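PDB 7BU1: putative tRNA (Adenine(37)-N6)-methyltransferase from Pseudomonas aeruginosa, which probably methylates the threonylcarbamoyl-modified adenosine at position 37 of tRNA, using S-adenosylmethionine as the methyl donor. Local coordinates for residues L65-Q70 with N103-S108; S108-E113 with S123-L128. All coordinates share one frame; numbering follows the deposited sequence.

Interaction 1: L65-Q70 with N103-S108; sequences LFLFHQ and NGIGQS. With SAM (S-adenosylmethionine), chain D.
Strand 65-67 and strand 105-108 run antiparallel, their directions 140° apart, with Phe-66 and Gly-106 as the hydrogen-bonded pair: Phe-66 N donates to Gly-106 O at 3.0 Å and Gly-106 N to Phe-66 O at 2.7 Å. One more hydrogen bond, Phe-68 N to Gly-104 O, lies beyond the last paired residues, where Phe-68 centres an inverse gamma turn. With chi1 at 60°, Phe-66 holds CG between its backbone N and carbonyl carbon, and the ring folds back over its own partner. Gly-106 CA lies 3.7 Å from the ring centroid, over one face, in a CH-pi contact. Phe-68 comes to the same glycine, its CE2 3.3 Å from Gly-106 CA, so two rings occupy the space where a side chain would stand; glycine suits the place because it has none. Leu-65 lays CD2 beside Gln-107 CB. The pairing, part of the closed antiparallel barrel, forms one wall of the S-adenosylmethionine site. Both phenylalanines turn a ring edge to the ligand, Phe-68 at the adenine and Phe-66 at the amino-acid part. Gln-70 N donates to SAM N1 of the adenine at 3.1 Å. Gln-107 N donates to SAM O at 2.8 Å, probably offsetting the carboxylate's negative charge.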
# COMPACT_ATOMS: atom_id res chain seq x y z
N LEU B 65 0.29 2.21 -7.53
CA LEU B 65 1.60 1.59 -7.69
C LEU B 65 2.21 2.15 -8.96
O LEU B 65 1.56 2.18 -10.01
CB LEU B 65 1.49 0.07 -7.79
CG LEU B 65 0.83 -0.64 -6.60
CD1 LEU B 65 0.87 -2.14 -6.80
CD2 LEU B 65 1.52 -0.26 -5.32
N PHE B 66 3.45 2.63 -8.87
CA PHE B 66 4.07 3.35 -9.98
C PHE B 66 5.55 3.01 -10.08
O PHE B 66 6.14 2.38 -9.20
CB PHE B 66 3.86 4.86 -9.83
CG PHE B 66 4.45 5.43 -8.57
CD1 PHE B 66 3.74 5.41 -7.37
CD2 PHE B 66 5.71 6.02 -8.57
CE1 PHE B 66 4.27 5.95 -6.21
CE2 PHE B 66 6.25 6.58 -7.41
CZ PHE B 66 5.53 6.54 -6.23
N LEU B 67 6.16 3.47 -11.17
CA LEU B 67 7.58 3.30 -11.39
C LEU B 67 8.31 4.61 -11.08
O LEU B 67 7.90 5.68 -11.55
CB LEU B 67 7.86 2.91 -12.84
CG LEU B 67 7.44 1.51 -13.27
CD1 LEU B 67 7.88 1.29 -14.71
CD2 LEU B 67 8.05 0.48 -12.34
N PHE B 68 9.38 4.51 -10.29
CA PHE B 68 10.27 5.64 -9.99
C PHE B 68 11.17 5.90 -11.20
O PHE B 68 12.37 5.62 -11.19
CB PHE B 68 11.13 5.34 -8.77
CG PHE B 68 10.40 5.35 -7.46
CD1 PHE B 68 9.90 6.52 -6.93
CD2 PHE B 68 10.26 4.18 -6.73
CE1 PHE B 68 9.25 6.53 -5.71
CE2 PHE B 68 9.62 4.17 -5.51
CZ PHE B 68 9.11 5.35 -5.00
N HIS B 69 10.57 6.44 -12.25
CA HIS B 69 11.30 6.54 -13.51
C HIS B 69 12.46 7.53 -13.46
O HIS B 69 13.38 7.42 -14.27
CB HIS B 69 10.35 6.89 -14.66
CG HIS B 69 9.81 8.28 -14.61
ND1 HIS B 69 8.96 8.72 -13.62
CD2 HIS B 69 10.01 9.34 -15.43
CE1 HIS B 69 8.65 9.99 -13.83
NE2 HIS B 69 9.27 10.39 -14.93
N GLN B 70 12.45 8.48 -12.52
CA GLN B 70 13.53 9.46 -12.38
C GLN B 70 14.41 9.19 -11.17
O GLN B 70 15.02 10.12 -10.62
CB GLN B 70 12.99 10.89 -12.31
CG GLN B 70 11.98 11.23 -13.37
CD GLN B 70 12.57 12.06 -14.48
OE1 GLN B 70 13.73 11.90 -14.85
NE2 GLN B 70 11.75 12.95 -15.04
N ASN B 103 13.14 -3.32 -7.26
CA ASN B 103 12.27 -3.44 -8.42
C ASN B 103 11.77 -2.08 -8.90
O ASN B 103 11.09 -2.01 -9.93
CB ASN B 103 11.08 -4.36 -8.13
CG ASN B 103 11.43 -5.85 -8.25
OD1 ASN B 103 11.83 -6.34 -9.32
ND2 ASN B 103 11.30 -6.57 -7.14
N GLY B 104 12.08 -1.02 -8.16
CA GLY B 104 11.77 0.35 -8.52
C GLY B 104 10.30 0.70 -8.55
O GLY B 104 9.88 1.51 -9.38
N ILE B 105 9.50 0.14 -7.63
CA ILE B 105 8.06 0.36 -7.59
C ILE B 105 7.73 1.24 -6.40
O ILE B 105 8.19 0.99 -5.28
CB ILE B 105 7.28 -0.97 -7.53
CG1 ILE B 105 7.50 -1.78 -8.81
CG2 ILE B 105 5.77 -0.72 -7.36
CD1 ILE B 105 7.09 -3.22 -8.67
N GLY B 106 6.93 2.28 -6.64
CA GLY B 106 6.44 3.14 -5.59
C GLY B 106 4.98 2.87 -5.27
O GLY B 106 4.27 2.18 -6.02
N GLN B 107 4.54 3.41 -4.13
CA GLN B 107 3.16 3.23 -3.67
C GLN B 107 2.75 4.45 -2.86
O GLN B 107 3.39 4.80 -1.86
CB GLN B 107 3.01 1.92 -2.87
CG GLN B 107 2.95 2.02 -1.36
CD GLN B 107 2.47 0.74 -0.73
OE1 GLN B 107 2.89 -0.35 -1.10
NE2 GLN B 107 1.58 0.87 0.25
N SER B 108 1.72 5.14 -3.32
CA SER B 108 1.21 6.33 -2.65
C SER B 108 -0.30 6.24 -2.58
O SER B 108 -0.94 5.72 -3.50
CB SER B 108 1.61 7.63 -3.36
OG SER B 108 3.01 7.72 -3.51
N SAM D . 4.90 7.44 -1.15
CA SAM D . 5.81 6.85 -2.14
C SAM D . 6.28 5.46 -1.67
O SAM D . 6.56 4.63 -2.55
OXT SAM D . 6.32 5.25 -0.44
CB SAM D . 7.02 7.75 -2.42
CG SAM D . 7.88 7.90 -1.16
SD SAM D . 9.39 8.87 -1.54
CE SAM D . 10.43 8.89 -0.10
C5' SAM D . 8.97 10.60 -1.90
C4' SAM D . 9.71 11.02 -3.16
O4' SAM D . 9.18 10.28 -4.26
C3' SAM D . 9.24 12.38 -3.57
O3' SAM D . 9.83 13.40 -2.79
C2' SAM D . 9.70 12.44 -5.00
O2' SAM D . 10.97 13.08 -5.11
C1' SAM D . 9.88 10.95 -5.31
N9 SAM D . 9.33 10.61 -6.62
C8 SAM D . 8.07 10.82 -6.98
N7 SAM D . 7.93 10.41 -8.24
C5 SAM D . 9.11 9.95 -8.65
C6 SAM D . 9.49 9.42 -9.82
N6 SAM D . 8.55 9.32 -10.76
N1 SAM D . 10.75 9.01 -10.02
C2 SAM D . 11.68 9.14 -8.99
N3 SAM D . 11.24 9.69 -7.78
C4 SAM D . 9.98 10.07 -7.65

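Interaction 2: S108-E113 with S123-L128; sequences SVVRLE and SGIDLL. With SAM (S-adenosylmethionine), chain D.
Ser-123 meets Arg-111 in an antiparallel hydrogen-bonded pair: Arg-111 N gives to Ser-123 O at 3.0 Å, in the carbonyl plane, and Ser-123 N returns a bond to Arg-111 O at 3.1 Å. The small Ser-123 side chain leaves room for Glu-113, whose OE1 comes to 3.3 Å from Ser-123 CB; its other oxygen, OE2, forms a salt bridge with Arg-38, while Ser-123 OG bonds to Pro-35 O. Past this pair Gly-124, at positive phi, turns the chain out of the ladder, and Val-110 fills the angle with CG1 set 3.7 Å from Ile-125 CG2, two branched side chains crossing obliquely. Here strand 119-123 of the closed antiparallel barrel ends and its chain leaves strand 105-116, the loop that follows bending toward bound S-adenosylmethionine. There Ser-108 and Asp-126 meet. Asp-126 CG sits between its own N and carbonyl carbon (chi1 60°), which brings the carboxylate across to the serine; Ser-108 OG donates to Asp-126 OD1 at 2.8 Å, on the syn lone pair, which probably steadies the carboxylate. A carboxylate suits a probably cationic amine, and SAM N binds Asp-126 OD2 at 2.8 Å and Ser-108 OG at 3.0 Å.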
# COMPACT_ATOMS: atom_id res chain seq x y z
N SER B 108 1.72 5.14 -3.32
CA SER B 108 1.21 6.33 -2.65
C SER B 108 -0.30 6.24 -2.58
O SER B 108 -0.94 5.72 -3.50
CB SER B 108 1.61 7.63 -3.36
OG SER B 108 3.01 7.72 -3.51
N VAL B 109 -0.86 6.72 -1.48
CA VAL B 109 -2.30 6.89 -1.38
C VAL B 109 -2.59 8.37 -1.57
O VAL B 109 -2.07 9.23 -0.85
CB VAL B 109 -2.86 6.36 -0.05
CG1 VAL B 109 -2.07 6.89 1.12
CG2 VAL B 109 -4.34 6.71 0.07
N VAL B 110 -3.42 8.67 -2.57
CA VAL B 110 -3.79 10.04 -2.91
C VAL B 110 -5.31 10.13 -2.89
O VAL B 110 -6.02 9.14 -3.00
CB VAL B 110 -3.24 10.46 -4.28
CG1 VAL B 110 -1.73 10.43 -4.26
CG2 VAL B 110 -3.78 9.56 -5.39
N ARG B 111 -5.80 11.35 -2.72
CA ARG B 111 -7.23 11.58 -2.75
C ARG B 111 -7.73 11.52 -4.18
O ARG B 111 -7.06 12.00 -5.10
CB ARG B 111 -7.59 12.94 -2.14
CG ARG B 111 -9.10 13.17 -2.09
CD ARG B 111 -9.45 14.52 -1.53
NE ARG B 111 -9.60 14.46 -0.07
CZ ARG B 111 -10.67 13.98 0.55
NH1 ARG B 111 -11.69 13.50 -0.15
NH2 ARG B 111 -10.72 13.97 1.88
N LEU B 112 -8.89 10.89 -4.37
CA LEU B 112 -9.55 10.85 -5.67
C LEU B 112 -10.63 11.93 -5.67
O LEU B 112 -11.63 11.83 -4.95
CB LEU B 112 -10.15 9.48 -5.95
CG LEU B 112 -10.98 9.42 -7.24
CD1 LEU B 112 -10.11 9.75 -8.45
CD2 LEU B 112 -11.65 8.05 -7.39
N GLU B 113 -10.42 12.97 -6.48
CA GLU B 113 -11.39 14.06 -6.56
C GLU B 113 -12.51 13.77 -7.54
O GLU B 113 -13.65 14.15 -7.29
CB GLU B 113 -10.68 15.35 -6.97
CG GLU B 113 -9.57 15.74 -6.04
CD GLU B 113 -9.14 17.17 -6.22
OE1 GLU B 113 -9.04 17.90 -5.20
OE2 GLU B 113 -8.92 17.58 -7.39
N SER B 123 -5.42 14.48 -5.91
CA SER B 123 -5.10 15.55 -4.98
C SER B 123 -4.22 15.00 -3.86
O SER B 123 -4.35 13.85 -3.46
CB SER B 123 -6.38 16.19 -4.41
OG SER B 123 -6.20 16.64 -3.08
N GLY B 124 -3.32 15.85 -3.35
CA GLY B 124 -2.42 15.45 -2.29
C GLY B 124 -1.36 14.46 -2.73
O GLY B 124 -1.01 13.55 -1.96
N ILE B 125 -0.84 14.63 -3.94
CA ILE B 125 0.08 13.68 -4.55
C ILE B 125 1.52 14.00 -4.16
O ILE B 125 1.88 15.15 -3.87
CB ILE B 125 -0.07 13.68 -6.08
CG1 ILE B 125 0.38 15.03 -6.65
CG2 ILE B 125 -1.52 13.40 -6.48
CD1 ILE B 125 0.37 15.09 -8.15
N ASP B 126 2.37 12.98 -4.24
CA ASP B 126 3.81 13.12 -4.05
C ASP B 126 4.56 12.64 -5.29
O ASP B 126 5.70 12.19 -5.19
CB ASP B 126 4.28 12.38 -2.81
CG ASP B 126 3.98 10.87 -2.86
OD1 ASP B 126 3.09 10.47 -3.64
OD2 ASP B 126 4.63 10.09 -2.13
N LEU B 127 3.92 12.69 -6.45
CA LEU B 127 4.41 12.05 -7.66
C LEU B 127 4.95 13.07 -8.66
O LEU B 127 4.32 14.11 -8.90
CB LEU B 127 3.31 11.24 -8.34
CG LEU B 127 2.56 10.26 -7.46
CD1 LEU B 127 1.67 9.37 -8.33
CD2 LEU B 127 3.54 9.43 -6.64
N LEU B 128 6.09 12.74 -9.25
CA LEU B 128 6.69 13.59 -10.27
C LEU B 128 5.85 13.62 -11.53
O LEU B 128 5.10 12.68 -11.83
CB LEU B 128 8.10 13.11 -10.61
CG LEU B 128 9.28 13.74 -9.90
CD1 LEU B 128 10.56 13.15 -10.47
CD2 LEU B 128 9.26 15.25 -10.05
N SAM D . 4.90 7.44 -1.15
CA SAM D . 5.81 6.85 -2.14
C SAM D . 6.28 5.46 -1.67
O SAM D . 6.56 4.63 -2.55
OXT SAM D . 6.32 5.25 -0.44
CB SAM D . 7.02 7.75 -2.42
CG SAM D . 7.88 7.90 -1.16
SD SAM D . 9.39 8.87 -1.54
CE SAM D . 10.43 8.89 -0.10
C5' SAM D . 8.97 10.60 -1.90
C4' SAM D . 9.71 11.02 -3.16
O4' SAM D . 9.18 10.28 -4.26
C3' SAM D . 9.24 12.38 -3.57
O3' SAM D . 9.83 13.40 -2.79
C2' SAM D . 9.70 12.44 -5.00
O2' SAM D . 10.97 13.08 -5.11
C1' SAM D . 9.88 10.95 -5.31
N9 SAM D . 9.33 10.61 -6.62
C8 SAM D . 8.07 10.82 -6.98
N7 SAM D . 7.93 10.41 -8.24
C5 SAM D . 9.11 9.95 -8.65
C6 SAM D . 9.49 9.42 -9.82
N6 SAM D . 8.55 9.32 -10.76
N1 SAM D . 10.75 9.01 -10.02
C2 SAM D . 11.68 9.14 -8.99
N3 SAM D . 11.24 9.69 -7.78
C4 SAM D . 9.98 10.07 -7.65

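Overall arrangement
Ser-108 belongs to both contacts, and strand 105-116 runs through them in series: its first part pairs with strand 61-67 in interaction 1, its continuation with the end of strand 119-123 in interaction 2. Their centres lie about 14 Å apart, yet they touch beside the ligand, where Phe-66 CZ packs 3.5 Å from Leu-127 CD2 and Gln-70 CG lies 3.8 Å from Leu-128 CD1. The two contacts hold different parts of S-adenosylmethionine, interaction 1 the adenine and carboxylate, interaction 2 the amine through Asp-126, with Ser-108 at the amine common to both. Arg-97 and Thr-131 add further hydrogen bonds. Asn-103 hydrogen-bonds to Leu-134 of the second subunit, and Arg-111 forms a salt bridge with Asp-148 of that subunit.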